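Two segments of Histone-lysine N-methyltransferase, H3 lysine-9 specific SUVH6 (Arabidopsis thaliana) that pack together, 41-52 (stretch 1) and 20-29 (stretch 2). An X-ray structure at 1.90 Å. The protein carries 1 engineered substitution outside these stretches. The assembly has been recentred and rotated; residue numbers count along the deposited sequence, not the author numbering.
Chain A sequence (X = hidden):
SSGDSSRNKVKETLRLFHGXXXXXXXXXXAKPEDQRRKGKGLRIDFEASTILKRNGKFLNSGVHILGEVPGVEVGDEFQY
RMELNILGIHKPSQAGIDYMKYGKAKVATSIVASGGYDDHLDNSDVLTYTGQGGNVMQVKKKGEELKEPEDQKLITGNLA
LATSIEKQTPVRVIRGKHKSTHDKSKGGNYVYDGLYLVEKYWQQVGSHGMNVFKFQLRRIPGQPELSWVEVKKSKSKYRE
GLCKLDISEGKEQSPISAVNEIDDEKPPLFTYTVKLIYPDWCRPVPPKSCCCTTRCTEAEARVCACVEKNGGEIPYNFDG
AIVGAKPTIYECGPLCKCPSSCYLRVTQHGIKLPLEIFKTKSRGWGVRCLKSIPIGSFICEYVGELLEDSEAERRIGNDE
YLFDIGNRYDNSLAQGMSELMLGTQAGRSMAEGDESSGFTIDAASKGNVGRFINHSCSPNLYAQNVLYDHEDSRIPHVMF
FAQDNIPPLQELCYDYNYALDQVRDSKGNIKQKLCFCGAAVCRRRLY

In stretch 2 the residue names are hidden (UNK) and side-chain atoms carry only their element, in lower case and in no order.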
# COMPACT_ATOMS: atom_id res chain seq x y z
N GLY A 41 20.72 -3.81 16.53
CA GLY A 41 20.89 -3.40 15.16
C GLY A 41 20.48 -4.56 14.30
O GLY A 41 21.18 -4.93 13.35
N LEU A 42 19.36 -5.17 14.65
CA LEU A 42 18.73 -6.14 13.78
C LEU A 42 18.38 -5.41 12.49
O LEU A 42 17.98 -4.25 12.52
CB LEU A 42 17.48 -6.74 14.44
CG LEU A 42 16.36 -7.31 13.57
CD1 LEU A 42 16.84 -8.55 12.83
CD2 LEU A 42 15.14 -7.64 14.41
N ARG A 43 18.57 -6.08 11.37
CA ARG A 43 18.27 -5.48 10.07
C ARG A 43 17.30 -6.36 9.30
O ARG A 43 17.73 -7.22 8.53
CB ARG A 43 19.55 -5.27 9.27
CG ARG A 43 20.46 -4.19 9.83
CD ARG A 43 21.04 -3.37 8.69
NE ARG A 43 20.00 -2.62 8.00
CZ ARG A 43 20.17 -2.00 6.84
NH1 ARG A 43 21.35 -2.03 6.23
NH2 ARG A 43 19.16 -1.34 6.28
N ILE A 44 16.00 -6.16 9.51
CA ILE A 44 15.02 -7.05 8.91
C ILE A 44 15.04 -6.97 7.39
O ILE A 44 14.76 -7.96 6.72
CB ILE A 44 13.58 -6.78 9.44
CG1 ILE A 44 13.07 -5.41 9.01
CG2 ILE A 44 13.53 -6.93 10.97
CD1 ILE A 44 11.69 -5.06 9.56
N ASP A 45 15.39 -5.81 6.84
CA ASP A 45 15.45 -5.66 5.39
C ASP A 45 16.62 -6.46 4.82
O ASP A 45 16.50 -7.11 3.78
CB ASP A 45 15.55 -4.19 4.98
CG ASP A 45 16.73 -3.47 5.62
OD1 ASP A 45 17.05 -3.77 6.80
OD2 ASP A 45 17.34 -2.61 4.95
N PHE A 46 17.75 -6.43 5.52
CA PHE A 46 18.92 -7.19 5.12
C PHE A 46 18.66 -8.70 5.17
O PHE A 46 18.99 -9.43 4.23
CB PHE A 46 20.11 -6.83 6.01
CG PHE A 46 21.43 -7.31 5.49
CD1 PHE A 46 22.21 -6.49 4.70
CD2 PHE A 46 21.89 -8.58 5.80
CE1 PHE A 46 23.44 -6.93 4.23
CE2 PHE A 46 23.11 -9.02 5.33
CZ PHE A 46 23.89 -8.20 4.55
N GLU A 47 18.06 -9.15 6.27
CA GLU A 47 17.76 -10.57 6.45
C GLU A 47 16.74 -11.07 5.44
O GLU A 47 16.91 -12.16 4.85
CB GLU A 47 17.27 -10.82 7.88
CG GLU A 47 18.32 -10.51 8.95
CD GLU A 47 17.93 -11.00 10.33
OE1 GLU A 47 16.84 -11.59 10.49
OE2 GLU A 47 18.73 -10.79 11.27
N ALA A 48 15.69 -10.28 5.21
CA ALA A 48 14.68 -10.61 4.22
C ALA A 48 15.30 -10.67 2.83
O ALA A 48 14.98 -11.57 2.04
CB ALA A 48 13.54 -9.58 4.24
N SER A 49 16.18 -9.72 2.53
CA SER A 49 16.87 -9.70 1.25
C SER A 49 17.68 -10.97 1.06
O SER A 49 17.67 -11.56 -0.02
CB SER A 49 17.80 -8.47 1.13
OG SER A 49 17.06 -7.26 1.14
N THR A 50 18.40 -11.39 2.10
CA THR A 50 19.20 -12.60 2.02
C THR A 50 18.32 -13.81 1.73
O THR A 50 18.65 -14.65 0.88
CB THR A 50 20.00 -12.85 3.31
OG1 THR A 50 20.99 -11.82 3.45
CG2 THR A 50 20.69 -14.20 3.27
N ILE A 51 17.18 -13.89 2.43
CA ILE A 51 16.25 -15.00 2.24
C ILE A 51 15.70 -15.05 0.82
O ILE A 51 15.68 -16.11 0.18
CB ILE A 51 15.10 -14.94 3.26
CG1 ILE A 51 15.64 -15.22 4.67
CG2 ILE A 51 14.01 -15.94 2.92
CD1 ILE A 51 14.67 -14.87 5.78
N LEU A 52 15.29 -13.91 0.29
CA LEU A 52 14.78 -13.86 -1.08
C LEU A 52 15.87 -14.19 -2.10
O LEU A 52 15.61 -14.85 -3.11
CB LEU A 52 14.17 -12.48 -1.37
CG LEU A 52 12.66 -12.34 -1.18
CD1 LEU A 52 12.25 -12.36 0.29
CD2 LEU A 52 12.15 -11.08 -1.86
N UNK A 20 8.07 -11.07 4.62
CA UNK A 20 9.20 -11.63 5.35
C UNK A 20 9.77 -10.65 6.38
O UNK A 20 10.04 -11.03 7.53
c UNK A 20 11.56 -12.51 5.16
c UNK A 20 9.81 -13.20 3.49
c UNK A 20 10.32 -12.07 4.38
N UNK A 21 9.95 -9.39 5.98
CA UNK A 21 10.36 -8.34 6.92
C UNK A 21 9.50 -8.32 8.19
O UNK A 21 10.01 -8.34 9.32
c UNK A 21 10.30 -6.96 6.27
s UNK A 21 11.59 -6.59 5.07
N UNK A 22 8.19 -8.27 7.99
CA UNK A 22 7.28 -8.10 9.12
C UNK A 22 7.10 -9.39 9.92
O UNK A 22 6.75 -9.34 11.10
c UNK A 22 6.07 -6.10 8.14
c UNK A 22 5.18 -3.06 8.97
c UNK A 22 5.94 -7.55 8.64
n UNK A 22 5.21 -3.51 10.21
c UNK A 22 4.75 -5.34 8.12
n UNK A 22 4.96 -3.91 7.96
n UNK A 22 5.36 -1.77 8.73
N UNK A 23 7.36 -10.53 9.30
CA UNK A 23 7.35 -11.79 10.06
C UNK A 23 8.60 -11.89 10.95
O UNK A 23 8.53 -12.34 12.10
n UNK A 23 3.72 -15.04 10.89
c UNK A 23 6.17 -14.57 10.78
c UNK A 23 7.25 -12.99 9.12
c UNK A 23 7.34 -14.34 9.83
c UNK A 23 4.83 -14.51 10.05
N UNK A 24 9.74 -11.46 10.42
CA UNK A 24 10.96 -11.42 11.22
C UNK A 24 10.77 -10.46 12.40
O UNK A 24 11.12 -10.76 13.55
c UNK A 24 12.18 -11.00 10.39
c UNK A 24 12.49 -12.04 9.31
c UNK A 24 13.56 -11.60 8.34
c UNK A 24 13.41 -10.80 11.28
N UNK A 25 10.18 -9.30 12.10
CA UNK A 25 9.92 -8.31 13.14
C UNK A 25 8.94 -8.85 14.18
O UNK A 25 9.10 -8.61 15.37
c UNK A 25 10.43 -5.38 14.12
c UNK A 25 9.13 -5.85 13.48
c UNK A 25 9.39 -7.01 12.52
c UNK A 25 8.45 -4.70 12.76
N UNK A 26 7.93 -9.58 13.72
CA UNK A 26 6.95 -10.17 14.62
C UNK A 26 7.63 -11.14 15.57
O UNK A 26 7.32 -11.19 16.76
c UNK A 26 4.72 -11.46 14.69
c UNK A 26 3.79 -12.38 13.90
n UNK A 26 2.49 -12.22 14.09
c UNK A 26 5.85 -10.89 13.83
o UNK A 26 4.26 -13.21 13.12
N UNK A 27 8.58 -11.91 15.04
CA UNK A 27 9.30 -12.89 15.85
C UNK A 27 10.21 -12.20 16.86
O UNK A 27 10.38 -12.69 17.99
c UNK A 27 9.97 -15.55 13.08
c UNK A 27 10.10 -13.83 14.95
o UNK A 27 9.58 -16.71 12.86
o UNK A 27 10.96 -15.04 12.52
c UNK A 27 9.20 -14.71 14.08
N UNK A 28 10.79 -11.06 16.49
CA UNK A 28 11.58 -10.30 17.45
C UNK A 28 10.70 -9.67 18.53
O UNK A 28 11.06 -9.66 19.71
c UNK A 28 12.39 -9.20 16.75
o UNK A 28 14.39 -9.53 18.00
o UNK A 28 13.58 -7.49 17.90
c UNK A 28 13.54 -8.70 17.61
N UNK A 29 9.54 -9.14 18.13
CA UNK A 29 8.60 -8.48 19.03
C UNK A 29 7.97 -9.47 20.01
O UNK A 29 7.40 -9.07 21.03
c UNK A 29 7.98 -6.47 17.56
c UNK A 29 7.51 -7.76 18.23
o UNK A 29 6.13 -6.70 16.04
o UNK A 29 7.09 -4.73 16.17
c UNK A 29 7.00 -5.93 16.51

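Position 20 carries three side-chain carbons, one bonded to CA and bearing the other two. A fork at CB with no heteroatom is valine. Val20 points toward stretch 1: its CG1 lies 3.7 Å from Ala48 CB and 4.0 Å from Ile51 CD1, while its CG2 is 4.1 Å from Leu52 CD1.

Position 21 has one carbon followed by a sulfur, which defines cysteine. In Cys21 the SG sits 3.7 Å from Ala48 CB and 4.0 Å from Asp45 CA, and CB is 4.0 Å from Ile44 CD1. The CA atoms of Ile44 and Cys21 are 5.2 Å apart, so the backbones come close here.

Position 22 shows three carbons, a nitrogen, and a carbon bearing two further nitrogens. This guanidinium makes it arginine; Arg22 points away from stretch 1 and is hydrogen-bonded elsewhere in the structure.

Position 23 is an unbranched run of four carbons ending in nitrogen, hence lysine, out of reach of stretch 1.

Position 24 has four carbons, forked at the first, with one arm two carbons long: isoleucine. The side chain of Ile24 sits as a knob among Ile44, Glu47, Ala48 and Ile51. Its CG2 is 3.9 Å from Ile44 CG2 and 3.6 Å from Glu47 OE1; its CD1 is 4.0 Å from Ala48 N and 4.3 Å from Ile51 CD1.

Position 25 also has four carbons, but the fork is at the second, giving leucine. Leu25 points sideways, and its CB comes 4.2 Å from Ile44 CD1.

Position 26 has three carbons, the third carrying one oxygen and one nitrogen, as in glutamine. Gln26 OE1 accepts a hydrogen bond from Lys23 NZ at 2.9 Å, within the same helix.

Position 27, with three carbons and two terminal oxygens, is glutamate and makes no contact with stretch 1.

Position 28 is one carbon shorter, its second carbon carrying two oxygens: aspartate. Asp28 CG lies 3.7 Å from Leu42 CD2, while both carboxylate oxygens are hydrogen-bonded elsewhere in the structure.

Position 29 repeats the three-carbon carboxylate and is glutamate, also without contact.

The helix axes approach to 8.7 Å at 124° between their N-to-C directions. The small side chain of Ala48 meets both Val20 and Cys21, and Ile24 fills the hole beside it. No hydrogen bond crosses between the stretches, so the 499 Å² of buried surface, summed over both sides, reflects mainly apolar packing. Leu42, ahead of the helix, extends the contact to Asp28.

Stretch 2 (20-29) VCRKILQEDE
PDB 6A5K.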